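PDB 4QVR: uncharacterized hypothetical protein FTT_1539c from Francisella tularensis subsp. tularensis, which is of unknown function but carries a DUF6844 domain and a probable export signal, consistent with a role outside the cytoplasm. Local coordinates for residues A149-S158 with S240-L251. Sequence-based numbering, arbitrary orientation.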
ATOM      1  N   ALA A 149      -3.273   3.028  -4.923  1.00 34.86           N
ATOM      2  CA  ALA A 149      -3.022   4.164  -4.051  1.00 37.66           C
ATOM      3  C   ALA A 149      -1.592   4.622  -4.233  1.00 37.42           C
ATOM      4  O   ALA A 149      -1.337   5.815  -4.317  1.00 36.00           O
ATOM      5  CB  ALA A 149      -3.293   3.802  -2.590  1.00 34.82           C
ATOM      6  N   GLN A 150      -0.655   3.680  -4.303  1.00 35.07           N
ATOM      7  CA  GLN A 150       0.752   4.065  -4.492  1.00 34.86           C
ATOM      8  C   GLN A 150       0.976   4.790  -5.795  1.00 35.85           C
ATOM      9  O   GLN A 150       1.717   5.788  -5.860  1.00 35.04           O
ATOM     10  CB  GLN A 150       1.660   2.857  -4.466  1.00 35.57           C
ATOM     11  CG  GLN A 150       1.799   2.281  -3.077  1.00 39.30           C
ATOM     12  CD  GLN A 150       2.607   0.989  -3.021  1.00 41.44           C
ATOM     13  OE1 GLN A 150       2.892   0.355  -4.026  1.00 44.24           O
ATOM     14  NE2 GLN A 150       2.933   0.582  -1.820  1.00 47.01           N
ATOM     15  N   ALA A 151       0.302   4.330  -6.823  1.00 34.47           N
ATOM     16  CA  ALA A 151       0.490   4.893  -8.152  1.00 34.86           C
ATOM     17  C   ALA A 151      -0.105   6.288  -8.248  1.00 37.40           C
ATOM     18  O   ALA A 151       0.464   7.176  -8.909  1.00 38.77           O
ATOM     19  CB  ALA A 151      -0.102   3.949  -9.202  1.00 34.88           C
ATOM     20  N   GLU A 152      -1.227   6.505  -7.565  1.00 37.68           N
ATOM     21  CA  GLU A 152      -1.871   7.822  -7.554  1.00 38.37           C
ATOM     22  C   GLU A 152      -1.054   8.857  -6.795  1.00 36.98           C
ATOM     23  O   GLU A 152      -1.001  10.027  -7.195  1.00 37.07           O
ATOM     24  CB  GLU A 152      -3.305   7.717  -7.043  1.00 40.21           C
ATOM     25  CG  GLU A 152      -4.153   6.949  -8.059  1.00 44.20           C
ATOM     26  CD  GLU A 152      -5.611   6.823  -7.697  1.00 52.22           C
ATOM     27  OE1 GLU A 152      -5.986   7.113  -6.540  1.00 57.65           O
ATOM     28  OE2 GLU A 152      -6.387   6.404  -8.588  1.00 61.12           O
ATOM     29  N   TYR A 153      -0.413   8.427  -5.716  1.00 37.65           N
ATOM     30  CA  TYR A 153       0.492   9.283  -4.959  1.00 39.10           C
ATOM     31  C   TYR A 153       1.662   9.703  -5.863  1.00 39.76           C
ATOM     32  O   TYR A 153       1.975  10.865  -5.952  1.00 41.98           O
ATOM     33  CB  TYR A 153       1.014   8.588  -3.696  1.00 38.26           C
ATOM     34  CG  TYR A 153       2.169   9.329  -3.078  1.00 40.06           C
ATOM     35  CD1 TYR A 153       1.974  10.502  -2.367  1.00 42.11           C
ATOM     36  CD2 TYR A 153       3.459   8.863  -3.200  1.00 41.91           C
ATOM     37  CE1 TYR A 153       3.047  11.208  -1.817  1.00 41.07           C
ATOM     38  CE2 TYR A 153       4.526   9.560  -2.656  1.00 42.86           C
ATOM     39  CZ  TYR A 153       4.317  10.733  -1.978  1.00 42.35           C
ATOM     40  OH  TYR A 153       5.401  11.413  -1.446  1.00 42.08           O
ATOM     41  N   ILE A 154       2.281   8.757  -6.560  1.00 39.91           N
ATOM     42  CA  ILE A 154       3.388   9.085  -7.456  1.00 41.09           C
ATOM     43  C   ILE A 154       2.966  10.054  -8.553  1.00 42.40           C
ATOM     44  O   ILE A 154       3.660  11.034  -8.842  1.00 43.44           O
ATOM     45  CB  ILE A 154       4.010   7.805  -8.048  1.00 43.09           C
ATOM     46  CG1 ILE A 154       4.698   7.029  -6.914  1.00 43.24           C
ATOM     47  CG2 ILE A 154       5.034   8.150  -9.131  1.00 43.74           C
ATOM     48  CD1 ILE A 154       5.131   5.635  -7.302  1.00 48.82           C
ATOM     49  N   SER A 155       1.807   9.797  -9.127  1.00 42.88           N
ATOM     50  CA  SER A 155       1.250  10.633 -10.177  1.00 46.48           C
ATOM     51  C   SER A 155       1.032  12.063  -9.667  1.00 48.43           C
ATOM     52  O   SER A 155       1.299  13.034 -10.352  1.00 53.69           O
ATOM     53  CB  SER A 155      -0.082  10.024 -10.637  1.00 47.04           C
ATOM     54  OG  SER A 155      -0.634  10.734 -11.726  1.00 50.39           O
ATOM     55  N   PHE A 156       0.548  12.166  -8.445  1.00 49.27           N
ATOM     56  CA  PHE A 156       0.308  13.437  -7.794  1.00 50.66           C
ATOM     57  C   PHE A 156       1.649  14.144  -7.562  1.00 51.18           C
ATOM     58  O   PHE A 156       1.787  15.325  -7.822  1.00 55.62           O
ATOM     59  CB  PHE A 156      -0.429  13.183  -6.483  1.00 50.67           C
ATOM     60  CG  PHE A 156      -0.780  14.419  -5.758  1.00 56.24           C
ATOM     61  CD1 PHE A 156       0.178  15.081  -4.999  1.00 57.67           C
ATOM     62  CD2 PHE A 156      -2.071  14.926  -5.823  1.00 58.54           C
ATOM     63  CE1 PHE A 156      -0.136  16.249  -4.331  1.00 62.92           C
ATOM     64  CE2 PHE A 156      -2.395  16.096  -5.152  1.00 67.36           C
ATOM     65  CZ  PHE A 156      -1.424  16.761  -4.409  1.00 64.28           C
ATOM     66  N   ILE A 157       2.644  13.421  -7.069  1.00 52.10           N
ATOM     67  CA  ILE A 157       3.967  13.997  -6.909  1.00 56.09           C
ATOM     68  C   ILE A 157       4.538  14.492  -8.251  1.00 57.40           C
ATOM     69  O   ILE A 157       5.108  15.586  -8.313  1.00 59.81           O
ATOM     70  CB  ILE A 157       4.947  12.995  -6.267  1.00 57.73           C
ATOM     71  CG1 ILE A 157       4.584  12.789  -4.810  1.00 59.20           C
ATOM     72  CG2 ILE A 157       6.383  13.496  -6.355  1.00 64.57           C
ATOM     73  CD1 ILE A 157       4.560  14.083  -4.014  1.00 58.10           C
ATOM     74  N   SER A 158       4.369  13.715  -9.318  1.00 58.19           N
ATOM     75  CA  SER A 158       4.925  14.100 -10.634  1.00 66.07           C
ATOM     76  C   SER A 158       4.358  15.403 -11.193  1.00 71.13           C
ATOM     77  O   SER A 158       5.030  16.104 -11.940  1.00 81.10           O
ATOM     78  CB  SER A 158       4.725  12.997 -11.674  1.00 67.57           C
ATOM     79  OG  SER A 158       3.350  12.862 -12.017  1.00 72.17           O
ATOM     80  N   SER A 240      10.925  14.045 -11.301  1.00 60.35           N
ATOM     81  CA  SER A 240       9.627  13.884 -10.638  1.00 60.02           C
ATOM     82  C   SER A 240       9.325  12.474 -10.176  1.00 58.51           C
ATOM     83  O   SER A 240       8.920  12.261  -9.042  1.00 60.49           O
ATOM     84  CB  SER A 240       8.502  14.276 -11.588  1.00 59.26           C
ATOM     85  OG  SER A 240       8.403  15.666 -11.680  1.00 62.84           O
ATOM     86  N   LEU A 241       9.489  11.523 -11.088  1.00 57.45           N
ATOM     87  CA  LEU A 241       9.207  10.127 -10.822  1.00 54.44           C
ATOM     88  C   LEU A 241      10.142   9.510  -9.816  1.00 54.21           C
ATOM     89  O   LEU A 241       9.715   8.697  -8.993  1.00 52.49           O
ATOM     90  CB  LEU A 241       9.254   9.335 -12.118  1.00 56.38           C
ATOM     91  CG  LEU A 241       8.088   9.646 -13.063  1.00 58.66           C
ATOM     92  CD1 LEU A 241       8.276   8.992 -14.434  1.00 59.22           C
ATOM     93  CD2 LEU A 241       6.794   9.202 -12.399  1.00 53.92           C
ATOM     94  N   THR A 242      11.418   9.869  -9.903  1.00 54.78           N
ATOM     95  CA  THR A 242      12.418   9.374  -8.967  1.00 54.44           C
ATOM     96  C   THR A 242      12.075   9.844  -7.559  1.00 53.05           C
ATOM     97  O   THR A 242      12.267   9.131  -6.611  1.00 54.57           O
ATOM     98  CB  THR A 242      13.834   9.859  -9.337  1.00 56.06           C
ATOM     99  OG1 THR A 242      14.209   9.285 -10.590  1.00 61.57           O
ATOM    100  CG2 THR A 242      14.850   9.402  -8.318  1.00 58.94           C
ATOM    101  N   THR A 243      11.572  11.058  -7.432  1.00 52.91           N
ATOM    102  CA  THR A 243      11.227  11.577  -6.139  1.00 54.13           C
ATOM    103  C   THR A 243      10.022  10.794  -5.617  1.00 52.52           C
ATOM    104  O   THR A 243      10.024  10.351  -4.475  1.00 49.77           O
ATOM    105  CB  THR A 243      10.968  13.082  -6.218  1.00 58.25           C
ATOM    106  OG1 THR A 243      12.193  13.735  -6.575  1.00 62.19           O
ATOM    107  CG2 THR A 243      10.482  13.623  -4.870  1.00 59.94           C
ATOM    108  N   GLY A 244       9.027  10.592  -6.494  1.00 49.03           N
ATOM    109  CA  GLY A 244       7.849   9.826  -6.186  1.00 45.35           C
ATOM    110  C   GLY A 244       8.093   8.382  -5.767  1.00 47.26           C
ATOM    111  O   GLY A 244       7.506   7.925  -4.783  1.00 48.47           O
ATOM    112  N   PHE A 245       8.918   7.642  -6.511  1.00 47.74           N
ATOM    113  CA  PHE A 245       9.233   6.259  -6.128  1.00 48.68           C
ATOM    114  C   PHE A 245      10.041   6.224  -4.836  1.00 50.51           C
ATOM    115  O   PHE A 245       9.831   5.339  -4.004  1.00 51.58           O
ATOM    116  CB  PHE A 245      10.001   5.519  -7.215  1.00 49.98           C
ATOM    117  CG  PHE A 245       9.174   5.169  -8.405  1.00 49.50           C
ATOM    118  CD1 PHE A 245       8.235   4.168  -8.328  1.00 51.90           C
ATOM    119  CD2 PHE A 245       9.351   5.813  -9.609  1.00 51.74           C
ATOM    120  CE1 PHE A 245       7.475   3.824  -9.425  1.00 50.36           C
ATOM    121  CE2 PHE A 245       8.591   5.466 -10.707  1.00 51.53           C
ATOM    122  CZ  PHE A 245       7.649   4.479 -10.610  1.00 50.82           C
ATOM    123  N   GLY A 246      10.962   7.176  -4.664  1.00 48.34           N
ATOM    124  CA  GLY A 246      11.771   7.235  -3.443  1.00 49.15           C
ATOM    125  C   GLY A 246      10.928   7.472  -2.175  1.00 49.96           C
ATOM    126  O   GLY A 246      11.245   6.971  -1.103  1.00 54.68           O
ATOM    127  N   ASN A 247       9.844   8.225  -2.301  1.00 48.38           N
ATOM    128  CA  ASN A 247       8.973   8.522  -1.169  1.00 46.81           C
ATOM    129  C   ASN A 247       8.002   7.421  -0.777  1.00 46.37           C
ATOM    130  O   ASN A 247       7.305   7.562   0.224  1.00 51.87           O
ATOM    131  CB  ASN A 247       8.137   9.756  -1.482  1.00 49.33           C
ATOM    132  CG  ASN A 247       8.964  11.003  -1.625  1.00 50.21           C
ATOM    133  OD1 ASN A 247      10.161  10.981  -1.418  1.00 56.59           O
ATOM    134  ND2 ASN A 247       8.318  12.105  -1.978  1.00 52.13           N
ATOM    135  N   LEU A 248       7.900   6.347  -1.561  1.00 46.74           N
ATOM    136  CA  LEU A 248       6.957   5.282  -1.229  1.00 46.43           C
ATOM    137  C   LEU A 248       7.137   4.744   0.144  1.00 45.87           C
ATOM    138  O   LEU A 248       6.188   4.324   0.768  1.00 54.65           O
ATOM    139  CB  LEU A 248       7.024   4.107  -2.211  1.00 47.54           C
ATOM    140  CG  LEU A 248       6.341   4.318  -3.542  1.00 45.75           C
ATOM    141  CD1 LEU A 248       6.417   3.037  -4.359  1.00 46.76           C
ATOM    142  CD2 LEU A 248       4.908   4.760  -3.329  1.00 44.29           C
ATOM    143  N   SER A 249       8.364   4.734   0.608  1.00 47.48           N
ATOM    144  CA  SER A 249       8.676   4.244   1.928  1.00 46.21           C
ATOM    145  C   SER A 249       8.002   5.086   3.007  1.00 46.91           C
ATOM    146  O   SER A 249       7.938   4.650   4.154  1.00 50.49           O
ATOM    147  CB  SER A 249      10.195   4.200   2.105  1.00 48.26           C
ATOM    148  OG  SER A 249      10.756   5.444   1.715  1.00 53.87           O
ATOM    149  N   GLY A 250       7.494   6.271   2.652  1.00 41.82           N
ATOM    150  CA  GLY A 250       6.768   7.142   3.604  1.00 42.32           C
ATOM    151  C   GLY A 250       5.254   7.060   3.409  1.00 39.64           C
ATOM    152  O   GLY A 250       4.484   7.586   4.201  1.00 38.33           O
ATOM    153  N   LEU A 251       4.821   6.397   2.349  1.00 38.95           N
ATOM    154  CA  LEU A 251       3.374   6.256   2.080  1.00 41.02           C
ATOM    155  C   LEU A 251       2.902   5.013   2.842  1.00 40.87           C
ATOM    156  O   LEU A 251       3.248   3.901   2.512  1.00 40.48           O
ATOM    157  CB  LEU A 251       3.102   6.122   0.590  1.00 38.79           C
ATOM    158  CG  LEU A 251       1.618   6.208   0.235  1.00 39.91           C
ATOM    159  CD1 LEU A 251       1.104   7.626   0.428  1.00 38.66           C
ATOM    160  CD2 LEU A 251       1.405   5.805  -1.196  1.00 39.93           C
TER
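Ile154 lies over the bare backbone at Gly244, where the helices of 149-158 and 240-246 run roughly antiparallel (142°) with axes 8.4 Å apart. At the Gly244 hollow Ile154 CA and Gly244 CA are 4.7 Å apart, and Ile154 CG1 rests 3.6 Å from Gly244 O. The branches of Ile154 divide the groove: CG2, anti to the backbone N, meets Leu241 CD2, while Ile154 CD1 lies 3.6 Å from Phe245 CD1 and touches Leu248 CD2. On the other flank Ile157 CG2 rests on the backbone of 240-246, over the bond from Gly244 N to Ser240 O. Small residues close one end, where Ser240 CB presses against Ser158, 3.7 Å from its CA. At the other, Leu251, opening strand 251-261, sends CD1 over a face of the Tyr153 ring and CD2 against Tyr153 CB and Gln150. Asn247 CB sits at the ring edge, and its ND2 donates a bent hydrogen bond (147°) to Tyr153 OH, 3.0 Å away; Asn247 OD1 is bound by Lys278. Helices 374-385 and 402-415 pack against Phe245 and Ile154, respectively. The chemistry is mainly apolar and set by shape; the amide-to-phenol bond helps to hold Tyr153, whose ring lies between Leu251 CD1 and Ile157 CG1.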